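Long-range contact in endostatin (Mus musculus, PDB 1KOE), which inhibits angiogenesis as the C-terminal non-collagenous fragment of collagen XVIII and has a heparin-binding domain: residues W108-P119 with E153-I164. Residues are numbered along the deposited sequence; the frame is centred on the assembly and turned at random.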
loop_
_atom_site.group_PDB
_atom_site.type_symbol
_atom_site.label_atom_id
_atom_site.label_comp_id
_atom_site.label_asym_id
_atom_site.label_seq_id
_atom_site.Cartn_x
_atom_site.Cartn_y
_atom_site.Cartn_z
ATOM N N TRP A 108 6.403 8.535 -10.996
ATOM C CA TRP A 108 6.270 7.094 -10.749
ATOM C C TRP A 108 6.245 6.453 -12.147
ATOM O O TRP A 108 5.183 6.299 -12.755
ATOM C CB TRP A 108 4.971 6.780 -10.004
ATOM C CG TRP A 108 4.933 7.298 -8.589
ATOM C CD1 TRP A 108 5.317 6.629 -7.461
ATOM C CD2 TRP A 108 4.462 8.586 -8.153
ATOM N NE1 TRP A 108 5.114 7.421 -6.355
ATOM C CE2 TRP A 108 4.595 8.623 -6.748
ATOM C CE3 TRP A 108 3.940 9.704 -8.814
ATOM C CZ2 TRP A 108 4.228 9.734 -5.991
ATOM C CZ3 TRP A 108 3.570 10.814 -8.063
ATOM C CH2 TRP A 108 3.719 10.817 -6.662
ATOM N N PRO A 109 7.425 6.119 -12.691
ATOM C CA PRO A 109 7.523 5.513 -14.019
ATOM C C PRO A 109 6.826 4.166 -14.164
ATOM O O PRO A 109 6.398 3.806 -15.259
ATOM C CB PRO A 109 9.032 5.402 -14.227
ATOM C CG PRO A 109 9.555 5.250 -12.842
ATOM C CD PRO A 109 8.765 6.278 -12.097
ATOM N N GLN A 110 6.725 3.411 -13.075
ATOM C CA GLN A 110 6.058 2.117 -13.125
ATOM C C GLN A 110 4.848 2.134 -12.203
ATOM O O GLN A 110 4.952 2.413 -11.007
ATOM C CB GLN A 110 7.040 1.009 -12.776
ATOM C CG GLN A 110 8.218 1.001 -13.736
ATOM C CD GLN A 110 8.837 -0.349 -13.873
ATOM O OE1 GLN A 110 8.404 -1.166 -14.736
ATOM N NE2 GLN A 110 9.867 -0.618 -13.078
ATOM N N LYS A 111 3.692 1.853 -12.782
ATOM C CA LYS A 111 2.437 1.906 -12.055
ATOM C C LYS A 111 2.054 0.648 -11.279
ATOM O O LYS A 111 0.888 0.229 -11.293
ATOM C CB LYS A 111 1.316 2.347 -12.992
ATOM C CG LYS A 111 1.683 3.547 -13.852
ATOM C CD LYS A 111 2.055 4.777 -13.031
ATOM C CE LYS A 111 2.339 5.927 -13.980
ATOM N NZ LYS A 111 2.770 7.161 -13.281
ATOM N N SER A 112 3.042 0.059 -10.605
ATOM C CA SER A 112 2.816 -1.118 -9.781
ATOM C C SER A 112 3.014 -0.708 -8.321
ATOM O O SER A 112 3.700 0.271 -8.033
ATOM C CB SER A 112 3.762 -2.259 -10.170
ATOM O OG SER A 112 3.379 -2.813 -11.426
ATOM N N VAL A 113 2.396 -1.461 -7.425
ATOM C CA VAL A 113 2.447 -1.199 -5.991
ATOM C C VAL A 113 2.989 -2.418 -5.254
ATOM O O VAL A 113 2.570 -3.552 -5.531
ATOM C CB VAL A 113 1.019 -0.921 -5.450
ATOM C CG1 VAL A 113 1.054 -0.692 -3.947
ATOM C CG2 VAL A 113 0.410 0.281 -6.158
ATOM N N TRP A 114 3.935 -2.191 -4.345
ATOM C CA TRP A 114 4.501 -3.278 -3.533
ATOM C C TRP A 114 3.493 -3.676 -2.461
ATOM O O TRP A 114 2.811 -2.819 -1.902
ATOM C CB TRP A 114 5.762 -2.811 -2.773
ATOM C CG TRP A 114 7.010 -2.634 -3.578
ATOM C CD1 TRP A 114 7.770 -1.498 -3.681
ATOM C CD2 TRP A 114 7.687 -3.643 -4.353
ATOM N NE1 TRP A 114 8.881 -1.743 -4.464
ATOM C CE2 TRP A 114 8.853 -3.047 -4.885
ATOM C CE3 TRP A 114 7.410 -4.989 -4.651
ATOM C CZ2 TRP A 114 9.754 -3.757 -5.707
ATOM C CZ3 TRP A 114 8.320 -5.703 -5.489
ATOM C CH2 TRP A 114 9.467 -5.075 -5.992
ATOM N N HIS A 115 3.380 -4.969 -2.178
ATOM C CA HIS A 115 2.516 -5.391 -1.076
ATOM C C HIS A 115 3.016 -6.622 -0.296
ATOM O O HIS A 115 2.701 -6.766 0.880
ATOM C CB HIS A 115 1.034 -5.525 -1.479
ATOM C CG HIS A 115 0.776 -6.517 -2.575
ATOM N ND1 HIS A 115 0.850 -7.882 -2.378
ATOM C CD2 HIS A 115 0.415 -6.342 -3.869
ATOM C CE1 HIS A 115 0.549 -8.506 -3.510
ATOM N NE2 HIS A 115 0.284 -7.592 -4.427
ATOM N N GLY A 116 3.764 -7.513 -0.955
ATOM C CA GLY A 116 4.287 -8.711 -0.299
ATOM C C GLY A 116 3.250 -9.622 0.338
ATOM O O GLY A 116 3.594 -10.374 1.252
ATOM N N SER A 117 2.026 -9.649 -0.206
ATOM C CA SER A 117 0.924 -10.433 0.373
ATOM C C SER A 117 0.110 -11.270 -0.600
ATOM O O SER A 117 0.086 -10.974 -1.792
ATOM C CB SER A 117 -0.081 -9.490 1.045
ATOM O OG SER A 117 0.573 -8.504 1.822
ATOM N N ASP A 118 -0.585 -12.277 -0.068
ATOM C CA ASP A 118 -1.474 -13.081 -0.891
ATOM C C ASP A 118 -2.810 -12.316 -0.972
ATOM O O ASP A 118 -2.946 -11.243 -0.374
ATOM C CB ASP A 118 -1.606 -14.535 -0.403
ATOM C CG ASP A 118 -2.356 -14.691 0.906
ATOM O OD1 ASP A 118 -3.077 -13.800 1.381
ATOM O OD2 ASP A 118 -2.235 -15.777 1.478
ATOM N N PRO A 119 -3.809 -12.847 -1.719
ATOM C CA PRO A 119 -5.090 -12.124 -1.825
ATOM C C PRO A 119 -5.873 -11.883 -0.552
ATOM O O PRO A 119 -6.754 -11.014 -0.520
ATOM C CB PRO A 119 -5.872 -12.971 -2.827
ATOM C CG PRO A 119 -4.780 -13.601 -3.664
ATOM C CD PRO A 119 -3.783 -14.008 -2.616
ATOM N N GLU A 153 -3.028 -7.886 -6.856
ATOM C CA GLU A 153 -2.732 -8.809 -7.938
ATOM C C GLU A 153 -1.505 -9.600 -7.459
ATOM O O GLU A 153 -0.697 -9.105 -6.660
ATOM C CB GLU A 153 -2.413 -7.991 -9.187
ATOM C CG GLU A 153 -2.141 -8.765 -10.450
ATOM C CD GLU A 153 -2.005 -7.848 -11.659
ATOM O OE1 GLU A 153 -1.815 -6.629 -11.483
ATOM O OE2 GLU A 153 -2.077 -8.342 -12.804
ATOM N N GLN A 154 -1.362 -10.825 -7.924
ATOM C CA GLN A 154 -0.258 -11.668 -7.481
ATOM C C GLN A 154 0.924 -11.786 -8.432
ATOM O O GLN A 154 1.115 -12.831 -9.064
ATOM C CB GLN A 154 -0.816 -13.039 -7.135
ATOM C CG GLN A 154 -1.842 -12.943 -6.025
ATOM C CD GLN A 154 -1.201 -12.548 -4.726
ATOM O OE1 GLN A 154 -0.326 -13.245 -4.246
ATOM N NE2 GLN A 154 -1.598 -11.412 -4.172
ATOM N N LYS A 155 1.692 -10.707 -8.554
ATOM C CA LYS A 155 2.864 -10.680 -9.409
ATOM C C LYS A 155 4.148 -10.696 -8.588
ATOM O O LYS A 155 4.328 -9.871 -7.696
ATOM C CB LYS A 155 2.871 -9.421 -10.280
ATOM N N ALA A 156 5.043 -11.638 -8.881
ATOM C CA ALA A 156 6.330 -11.705 -8.195
ATOM C C ALA A 156 7.249 -10.830 -9.042
ATOM O O ALA A 156 7.531 -11.171 -10.203
ATOM C CB ALA A 156 6.837 -13.119 -8.173
ATOM N N ALA A 157 7.633 -9.667 -8.511
ATOM C CA ALA A 157 8.488 -8.719 -9.239
ATOM C C ALA A 157 9.885 -8.605 -8.634
ATOM O O ALA A 157 10.053 -8.744 -7.422
ATOM C CB ALA A 157 7.824 -7.326 -9.267
ATOM N N SER A 158 10.889 -8.375 -9.474
ATOM C CA SER A 158 12.251 -8.209 -8.980
ATOM C C SER A 158 12.273 -7.029 -8.008
ATOM O O SER A 158 11.745 -5.945 -8.308
ATOM C CB SER A 158 13.213 -7.905 -10.131
ATOM O OG SER A 158 14.477 -7.457 -9.674
ATOM N N CYS A 159 12.975 -7.226 -6.899
ATOM C CA CYS A 159 13.099 -6.215 -5.864
ATOM C C CYS A 159 13.847 -4.975 -6.299
ATOM O O CYS A 159 13.828 -3.949 -5.610
ATOM C CB CYS A 159 13.745 -6.827 -4.629
ATOM S SG CYS A 159 12.702 -8.136 -3.926
ATOM N N HIS A 160 14.523 -5.060 -7.436
ATOM C CA HIS A 160 15.260 -3.924 -7.936
ATOM C C HIS A 160 14.345 -2.838 -8.573
ATOM O O HIS A 160 14.790 -1.721 -8.863
ATOM C CB HIS A 160 16.341 -4.388 -8.910
ATOM C CG HIS A 160 17.341 -3.329 -9.223
ATOM N ND1 HIS A 160 17.284 -2.571 -10.368
ATOM C CD2 HIS A 160 18.400 -2.879 -8.517
ATOM C CE1 HIS A 160 18.271 -1.691 -10.358
ATOM N NE2 HIS A 160 18.963 -1.860 -9.245
ATOM N N ASN A 161 13.084 -3.185 -8.816
ATOM C CA ASN A 161 12.121 -2.235 -9.368
ATOM C C ASN A 161 11.754 -1.156 -8.329
ATOM O O ASN A 161 11.679 -1.440 -7.127
ATOM C CB ASN A 161 10.830 -2.969 -9.754
ATOM C CG ASN A 161 10.950 -3.718 -11.072
ATOM O OD1 ASN A 161 11.004 -3.114 -12.132
ATOM N ND2 ASN A 161 10.967 -5.033 -11.001
ATOM N N SER A 162 11.492 0.055 -8.814
ATOM C CA SER A 162 11.075 1.184 -7.971
ATOM C C SER A 162 9.582 1.346 -8.226
ATOM O O SER A 162 9.180 1.820 -9.291
ATOM C CB SER A 162 11.828 2.476 -8.335
ATOM O OG SER A 162 13.153 2.453 -7.822
ATOM N N TYR A 163 8.781 0.904 -7.254
ATOM C CA TYR A 163 7.325 0.909 -7.329
ATOM C C TYR A 163 6.687 1.843 -6.283
ATOM O O TYR A 163 7.352 2.368 -5.384
ATOM C CB TYR A 163 6.806 -0.524 -7.078
ATOM C CG TYR A 163 6.993 -1.523 -8.213
ATOM C CD1 TYR A 163 7.274 -1.100 -9.519
ATOM C CD2 TYR A 163 6.841 -2.885 -7.978
ATOM C CE1 TYR A 163 7.378 -2.020 -10.575
ATOM C CE2 TYR A 163 6.943 -3.802 -9.009
ATOM C CZ TYR A 163 7.213 -3.364 -10.304
ATOM O OH TYR A 163 7.320 -4.290 -11.311
ATOM N N ILE A 164 5.387 2.032 -6.444
ATOM C CA ILE A 164 4.578 2.833 -5.553
ATOM C C ILE A 164 4.448 2.092 -4.218
ATOM O O ILE A 164 4.340 0.862 -4.178
ATOM C CB ILE A 164 3.146 2.988 -6.128
ATOM C CG1 ILE A 164 3.205 3.693 -7.488
ATOM C CG2 ILE A 164 2.232 3.743 -5.141
ATOM C CD1 ILE A 164 1.953 3.505 -8.323
HETATM O O HOH W 1 7.114 3.904 -10.056
HETATM O O HOH W 2 8.884 -4.558 -14.049
HETATM O O HOH W 3 6.387 -3.046 -13.811
HETATM O O HOH W 4 12.003 0.102 -11.642
#
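W114 and Y163 pack against each other at the centre of this contact, in a fold related to the C-type lectins. Strand 112-114 and strand 155-158 are the outer strands of an antiparallel sheet, with strand 140-145 between them; the chain beyond 155-158 turns back through a type I turn, S158 to N161, and reaches the edge of 112-114 turned away from 140-145, where V113 and I164 form a single bridge. There I164 N donates to S112 O (2.9 Å) and W114 N to I164 O (3.1 Å).

The tight part is aromatic. Y163 CB sits over the five-membered ring of W114, 3.7 Å from its centroid, while the tyrosine ring inclines at 48° to the indole. S112 CB covers one face of Y163, 3.5 Å from the ring centroid; N161 CB lies off-centre over the opposite face. Serine suits that place, having no carbon beyond CB to keep the methylene off the ring. The broad indole also reaches the turn, with the carbonyls of A157 and S158 at its edge, while its NE1 hydrogen-bonds to L13 O. I164, with CG1 beside its backbone N (chi1 -61°), packs that apolar branch on the W108 indole (CG1 to CD1 3.6 Å).

Further along, H115 uses both ring nitrogens: ND1 accepts from S117 N, and NE2 donates in the ring plane to E153 O, fixing the ring's rotation. Q154, bent at chi2, lays its amide by P119 and gives NE2 to S117 O.

The solvent side, by contrast, is polar. Waters bridge Q110 N to S162 O and Q110 OE1 to Y163 OH, and more weakly OE1 to N161 OD1. The long glutamine, extended beyond CG, passes along the edge of the Y163 ring to make one direct bond, Q110 NE2 to N161 OD1, 2.9 Å and bent to 145° at the hydrogen.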